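Local coordinates for protein kappa-carrageenase (PDB 1DYP) that catalyses the endohydrolysis of (1->4)-beta-D-linkages between D-galactose 4-sulfate and 3,6-anhydro-D-galactose in kappa-carrageenans, at residues Tyr135-Val140 and Asp155-Val160; Met119-Asp124 and Trp221-Asn226. The protein carries 1 engineered substitution. All blocks are in the same frame, centred on the assembly; numbering follows the deposited sequence.

Contact 1: Tyr135-Val140 and Asp155-Val160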
loop_
_atom_site.group_PDB
_atom_site.type_symbol
_atom_site.label_atom_id
_atom_site.label_comp_id
_atom_site.label_asym_id
_atom_site.label_seq_id
_atom_site.Cartn_x
_atom_site.Cartn_y
_atom_site.Cartn_z
ATOM N N TYR A 135 -9.834 3.283 -11.984
ATOM C CA TYR A 135 -8.741 3.041 -11.051
ATOM C C TYR A 135 -9.094 1.944 -10.060
ATOM O O TYR A 135 -10.200 1.919 -9.522
ATOM C CB TYR A 135 -8.437 4.338 -10.292
ATOM C CG TYR A 135 -7.406 4.210 -9.192
ATOM C CD1 TYR A 135 -6.058 4.018 -9.494
ATOM C CD2 TYR A 135 -7.777 4.290 -7.849
ATOM C CE1 TYR A 135 -5.102 3.911 -8.484
ATOM C CE2 TYR A 135 -6.827 4.183 -6.830
ATOM C CZ TYR A 135 -5.493 3.995 -7.156
ATOM O OH TYR A 135 -4.546 3.891 -6.164
ATOM N N SER A 136 -8.148 1.038 -9.826
ATOM C CA SER A 136 -8.335 -0.059 -8.880
ATOM C C SER A 136 -7.156 -0.104 -7.916
ATOM O O SER A 136 -6.000 -0.046 -8.334
ATOM C CB SER A 136 -8.418 -1.404 -9.606
ATOM O OG SER A 136 -9.526 -1.466 -10.484
ATOM N N GLU A 137 -7.455 -0.217 -6.627
ATOM C CA GLU A 137 -6.418 -0.290 -5.607
ATOM C C GLU A 137 -6.826 -1.273 -4.526
ATOM O O GLU A 137 -7.906 -1.157 -3.948
ATOM C CB GLU A 137 -6.196 1.083 -4.964
ATOM C CG GLU A 137 -5.148 1.088 -3.850
ATOM C CD GLU A 137 -5.097 2.408 -3.101
ATOM O OE1 GLU A 137 -5.403 3.451 -3.716
ATOM O OE2 GLU A 137 -4.739 2.412 -1.903
ATOM N N ILE A 138 -5.971 -2.256 -4.274
ATOM C CA ILE A 138 -6.232 -3.231 -3.224
ATOM C C ILE A 138 -5.144 -3.052 -2.178
ATOM O O ILE A 138 -3.956 -3.174 -2.474
ATOM C CB ILE A 138 -6.190 -4.685 -3.740
ATOM C CG1 ILE A 138 -7.309 -4.915 -4.757
ATOM C CG2 ILE A 138 -6.355 -5.648 -2.558
ATOM C CD1 ILE A 138 -7.365 -6.332 -5.324
ATOM N N ASP A 139 -5.552 -2.739 -0.956
ATOM C CA ASP A 139 -4.595 -2.543 0.122
ATOM C C ASP A 139 -4.564 -3.811 0.960
ATOM O O ASP A 139 -5.502 -4.092 1.706
ATOM C CB ASP A 139 -5.023 -1.339 0.949
ATOM C CG ASP A 139 -5.227 -0.114 0.092
ATOM O OD1 ASP A 139 -4.230 0.375 -0.479
ATOM O OD2 ASP A 139 -6.384 0.340 -0.036
ATOM N N VAL A 140 -3.491 -4.587 0.826
ATOM C CA VAL A 140 -3.380 -5.834 1.578
ATOM C C VAL A 140 -3.392 -5.490 3.057
ATOM O O VAL A 140 -4.074 -6.132 3.854
ATOM C CB VAL A 140 -2.098 -6.590 1.213
ATOM C CG1 VAL A 140 -2.060 -7.925 1.950
ATOM C CG2 VAL A 140 -2.047 -6.811 -0.292
ATOM N N ASP A 155 -8.056 -2.328 3.254
ATOM C CA ASP A 155 -9.020 -1.621 2.422
ATOM C C ASP A 155 -8.932 -1.720 0.898
ATOM O O ASP A 155 -8.065 -2.392 0.320
ATOM C CB ASP A 155 -8.977 -0.141 2.794
ATOM C CG ASP A 155 -9.271 0.099 4.251
ATOM O OD1 ASP A 155 -10.010 -0.721 4.835
ATOM O OD2 ASP A 155 -8.779 1.098 4.812
ATOM N N LEU A 156 -9.855 -1.006 0.259
ATOM C CA LEU A 156 -9.965 -0.923 -1.192
ATOM C C LEU A 156 -10.268 0.520 -1.583
ATOM O O LEU A 156 -10.983 1.228 -0.874
ATOM C CB LEU A 156 -11.110 -1.802 -1.688
ATOM C CG LEU A 156 -11.047 -3.306 -1.432
ATOM C CD1 LEU A 156 -12.369 -3.931 -1.846
ATOM C CD2 LEU A 156 -9.890 -3.922 -2.210
ATOM N N HIS A 157 -9.710 0.947 -2.711
ATOM C CA HIS A 157 -9.945 2.284 -3.244
ATOM C C HIS A 157 -10.220 2.100 -4.729
ATOM O O HIS A 157 -9.687 1.184 -5.350
ATOM C CB HIS A 157 -8.715 3.183 -3.093
ATOM C CG HIS A 157 -8.350 3.491 -1.675
ATOM N ND1 HIS A 157 -7.797 2.558 -0.826
ATOM C CD2 HIS A 157 -8.434 4.642 -0.967
ATOM C CE1 HIS A 157 -7.551 3.122 0.344
ATOM N NE2 HIS A 157 -7.929 4.387 0.284
ATOM N N ASN A 158 -11.048 2.964 -5.299
ATOM C CA ASN A 158 -11.353 2.860 -6.718
ATOM C C ASN A 158 -12.088 4.077 -7.235
ATOM O O ASN A 158 -12.592 4.892 -6.465
ATOM C CB ASN A 158 -12.225 1.629 -6.996
ATOM C CG ASN A 158 -13.583 1.708 -6.316
ATOM O OD1 ASN A 158 -13.691 1.525 -5.110
ATOM N ND2 ASN A 158 -14.627 1.992 -7.096
ATOM N N ILE A 159 -12.124 4.184 -8.558
ATOM C CA ILE A 159 -12.853 5.238 -9.240
ATOM C C ILE A 159 -13.754 4.495 -10.213
ATOM O O ILE A 159 -13.274 3.743 -11.065
ATOM C CB ILE A 159 -11.943 6.171 -10.055
ATOM C CG1 ILE A 159 -11.040 6.978 -9.123
ATOM C CG2 ILE A 159 -12.809 7.113 -10.899
ATOM C CD1 ILE A 159 -10.039 7.851 -9.855
ATOM N N VAL A 160 -15.060 4.685 -10.076
ATOM C CA VAL A 160 -16.008 4.027 -10.957
ATOM C C VAL A 160 -17.020 5.047 -11.456
ATOM O O VAL A 160 -17.395 5.968 -10.733
ATOM C CB VAL A 160 -16.740 2.863 -10.235
ATOM C CG1 VAL A 160 -17.536 3.393 -9.052
ATOM C CG2 VAL A 160 -17.650 2.130 -11.209
#
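The imidazole of H157 turns its ND1 toward two acidic side chains, D139 and E137. At its edge and in the ring plane, ND1 of H157 gives a weak, bent hydrogen bond to OD2 of D139, 2.7 Å away, with the carboxylate turned almost perpendicular to the ring (88°). E137 lies alongside, its carboxylate nearly parallel to the imidazole, and its OE1 comes within 3.4 Å of CB of H157. An extended glutamate suits this place: CG is anti to the backbone N (chi1 178°), and the chain runs on to meet the hydroxyl of Y135. That OH donates to OE1 of E137 over 2.6 Å, from above the carboxylate plane, and would limit the carboxylate's rotation. NE2, the second nitrogen of H157, binds a cadmium ion.

Behind them, E137 and H157 form an antiparallel hydrogen-bonded pair: H157 N gives a nearly straight bond to E137 O at 3.0 Å, and E137 N returns one to H157 O at 2.9 Å, an oxygen that also accepts from NE1 of W221. On the other face of the sheet, CG1 of I138 packs on CD2 of L156 at 3.8 Å, and both touch I204.

The nucleophile E137, D139 and the proton donor E142 fall in an E-x-D-x-x-E sequence, the catalytic signature of family 16 glycoside hydrolases with their beta-jelly-roll fold.

Contact 2: Met119-Asp124 and Trp221-Asn226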
loop_
_atom_site.group_PDB
_atom_site.type_symbol
_atom_site.label_atom_id
_atom_site.label_comp_id
_atom_site.label_asym_id
_atom_site.label_seq_id
_atom_site.Cartn_x
_atom_site.Cartn_y
_atom_site.Cartn_z
HETATM N N MSE A 119 -1.518 -2.647 -3.861
HETATM C CA MSE A 119 -1.326 -2.677 -5.301
HETATM C C MSE A 119 -2.303 -1.688 -5.907
HETATM O O MSE A 119 -3.423 -1.517 -5.415
HETATM C CB MSE A 119 -1.546 -4.091 -5.859
HETATM C CG MSE A 119 -2.928 -4.681 -5.625
HETATM SE SE MSE A 119 -2.999 -6.565 -6.077
HETATM C CE MSE A 119 -2.556 -7.284 -4.331
ATOM N N TYR A 120 -1.873 -1.011 -6.961
ATOM C CA TYR A 120 -2.733 -0.032 -7.590
ATOM C C TYR A 120 -2.462 0.068 -9.071
ATOM O O TYR A 120 -1.365 -0.233 -9.540
ATOM C CB TYR A 120 -2.553 1.345 -6.934
ATOM C CG TYR A 120 -1.203 2.000 -7.152
ATOM C CD1 TYR A 120 -0.038 1.458 -6.605
ATOM C CD2 TYR A 120 -1.100 3.193 -7.869
ATOM C CE1 TYR A 120 1.194 2.093 -6.760
ATOM C CE2 TYR A 120 0.125 3.833 -8.033
ATOM C CZ TYR A 120 1.266 3.283 -7.476
ATOM O OH TYR A 120 2.476 3.930 -7.625
ATOM N N SER A 121 -3.483 0.497 -9.796
ATOM C CA SER A 121 -3.393 0.645 -11.236
ATOM C C SER A 121 -3.157 2.098 -11.586
ATOM O O SER A 121 -3.122 2.972 -10.719
ATOM C CB SER A 121 -4.704 0.207 -11.886
ATOM O OG SER A 121 -5.735 1.141 -11.593
ATOM N N THR A 122 -2.971 2.340 -12.875
ATOM C CA THR A 122 -2.812 3.690 -13.371
ATOM C C THR A 122 -4.256 4.171 -13.430
ATOM O O THR A 122 -5.184 3.364 -13.329
ATOM C CB THR A 122 -2.234 3.681 -14.787
ATOM O OG1 THR A 122 -2.928 2.701 -15.567
ATOM C CG2 THR A 122 -0.753 3.348 -14.758
ATOM N N ILE A 123 -4.455 5.475 -13.571
ATOM C CA ILE A 123 -5.805 6.011 -13.659
ATOM C C ILE A 123 -6.074 6.278 -15.133
ATOM O O ILE A 123 -5.343 7.034 -15.773
ATOM C CB ILE A 123 -5.945 7.326 -12.864
ATOM C CG1 ILE A 123 -5.653 7.065 -11.383
ATOM C CG2 ILE A 123 -7.349 7.896 -13.041
ATOM C CD1 ILE A 123 -5.703 8.306 -10.515
ATOM N N ASP A 124 -7.105 5.635 -15.672
ATOM C CA ASP A 124 -7.460 5.801 -17.078
ATOM C C ASP A 124 -8.757 6.584 -17.184
ATOM O O ASP A 124 -9.848 6.021 -17.062
ATOM C CB ASP A 124 -7.630 4.439 -17.752
ATOM C CG ASP A 124 -7.825 4.553 -19.248
ATOM O OD1 ASP A 124 -8.085 5.672 -19.734
ATOM O OD2 ASP A 124 -7.723 3.521 -19.935
ATOM N N TRP A 221 -12.138 -4.224 -8.802
ATOM C CA TRP A 221 -10.705 -4.463 -8.728
ATOM C C TRP A 221 -10.221 -5.541 -9.694
ATOM O O TRP A 221 -9.650 -6.557 -9.292
ATOM C CB TRP A 221 -10.344 -4.781 -7.271
ATOM C CG TRP A 221 -10.728 -3.631 -6.384
ATOM C CD1 TRP A 221 -10.007 -2.490 -6.169
ATOM C CD2 TRP A 221 -12.000 -3.422 -5.750
ATOM N NE1 TRP A 221 -10.754 -1.579 -5.459
ATOM C CE2 TRP A 221 -11.980 -2.126 -5.189
ATOM C CE3 TRP A 221 -13.155 -4.204 -5.609
ATOM C CZ2 TRP A 221 -13.074 -1.590 -4.499
ATOM C CZ3 TRP A 221 -14.244 -3.671 -4.920
ATOM C CH2 TRP A 221 -14.194 -2.375 -4.375
ATOM N N HIS A 222 -10.456 -5.300 -10.982
ATOM C CA HIS A 222 -10.049 -6.234 -12.025
ATOM C C HIS A 222 -8.979 -5.634 -12.936
ATOM O O HIS A 222 -8.506 -6.288 -13.870
ATOM C CB HIS A 222 -11.257 -6.657 -12.868
ATOM C CG HIS A 222 -12.379 -7.237 -12.066
ATOM N ND1 HIS A 222 -13.424 -6.476 -11.591
ATOM C CD2 HIS A 222 -12.603 -8.500 -11.632
ATOM C CE1 HIS A 222 -14.245 -7.244 -10.897
ATOM N NE2 HIS A 222 -13.769 -8.476 -10.904
ATOM N N ARG A 223 -8.604 -4.388 -12.669
ATOM C CA ARG A 223 -7.581 -3.723 -13.465
ATOM C C ARG A 223 -6.196 -4.257 -13.131
ATOM O O ARG A 223 -6.004 -4.927 -12.115
ATOM C CB ARG A 223 -7.609 -2.211 -13.223
ATOM C CG ARG A 223 -8.790 -1.499 -13.855
ATOM C CD ARG A 223 -8.801 -0.023 -13.502
ATOM N NE ARG A 223 -7.602 0.676 -13.964
ATOM C CZ ARG A 223 -7.341 0.976 -15.232
ATOM N NH1 ARG A 223 -8.194 0.640 -16.191
ATOM N NH2 ARG A 223 -6.225 1.625 -15.540
ATOM N N GLN A 224 -5.238 -3.962 -14.005
ATOM C CA GLN A 224 -3.855 -4.373 -13.815
ATOM C C GLN A 224 -3.257 -3.471 -12.745
ATOM O O GLN A 224 -3.279 -2.245 -12.876
ATOM C CB GLN A 224 -3.084 -4.213 -15.124
ATOM C CG GLN A 224 -3.453 -5.227 -16.187
ATOM C CD GLN A 224 -3.057 -6.629 -15.791
ATOM O OE1 GLN A 224 -1.921 -6.868 -15.376
ATOM N NE2 GLN A 224 -3.987 -7.568 -15.911
HETATM N N MSE A 225 -2.717 -4.076 -11.694
HETATM C CA MSE A 225 -2.155 -3.306 -10.594
HETATM C C MSE A 225 -0.711 -3.671 -10.277
HETATM O O MSE A 225 -0.321 -4.834 -10.363
HETATM C CB MSE A 225 -3.024 -3.505 -9.350
HETATM C CG MSE A 225 -4.490 -3.151 -9.581
HETATM SE SE MSE A 225 -5.679 -3.690 -8.148
HETATM C CE MSE A 225 -5.957 -5.516 -8.701
ATOM N N ASN A 226 0.074 -2.656 -9.923
ATOM C CA ASN A 226 1.477 -2.845 -9.561
ATOM C C ASN A 226 1.561 -3.142 -8.074
ATOM O O ASN A 226 1.015 -2.402 -7.259
ATOM C CB ASN A 226 2.301 -1.587 -9.860
ATOM C CG ASN A 226 2.297 -1.226 -11.327
ATOM O OD1 ASN A 226 1.319 -0.675 -11.842
ATOM N ND2 ASN A 226 3.388 -1.546 -12.016
HETATM O O HOH W 1 0.336 1.801 -10.749
HETATM O O HOH W 2 -2.349 -0.238 -14.367
HETATM O O HOH W 3 -6.924 1.283 -18.725
#
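R223 reaches across to S121 and T122, a long side chain that offers NE and NH2 to two acceptors at once. Its bend at chi3 (60°) places NE opposite the serine, and NE donates a nearly straight bond to OG of S121, 3.1 Å away and in the guanidinium plane. NH2 of R223 meets O of T122 at 3.0 Å, well above the carbonyl plane. The same oxygen accepts from OG of S121, from the opposite face of that plane, so serine serves as both acceptor and donor. OG of S121 also receives N of S136. A water joins NH1 of R223 to OD2 of D124, whose OD1 is held by S126.

Here strands 113-120 and 225-233, neighbours in a sheet of the family 16 jelly roll, splay into loops. Y120 and N226 form the antiparallel hydrogen-bonded pair at the junction, with N226 N to Y120 O at 2.8 Å; beyond it a water bridges T122 N and Q224 O.

The unbranched side chains of M119 and M225, present as selenomethionine, cross obliquely, CB to CB at 3.8 Å. M225 turns at chi3 (-84°), bringing its CE to 4.1 Å from SE of M119. Another water sits over one Y120 ring face, toward the rim, donating to Y120 O and to OD1 of N226, while ND2 of N226 binds S91 O and the Y120 hydroxyl binds E36.

In the fold
Of the four strands involved, 113-120 comes first; it runs out into the 121-124 loop, after which the polypeptide returns as strand 133-139 beside it. Contact 1 then joins 135-140 to 155-160, closing a short loop of 14 residues. Only after the chain has passed through strands 193-199, 203-208 and 211-217 does segment 221-226 come back to 119-124; contact 2 thus closes a loop of 96 residues that contains contact 1 whole. Across the sheet the order is 151-162, 133-139, 113-120, 225-233. The two contacts meet at the middle pair of strands, where I138 O and M119 N, 2.9 Å apart, probably share a hydrogen bond.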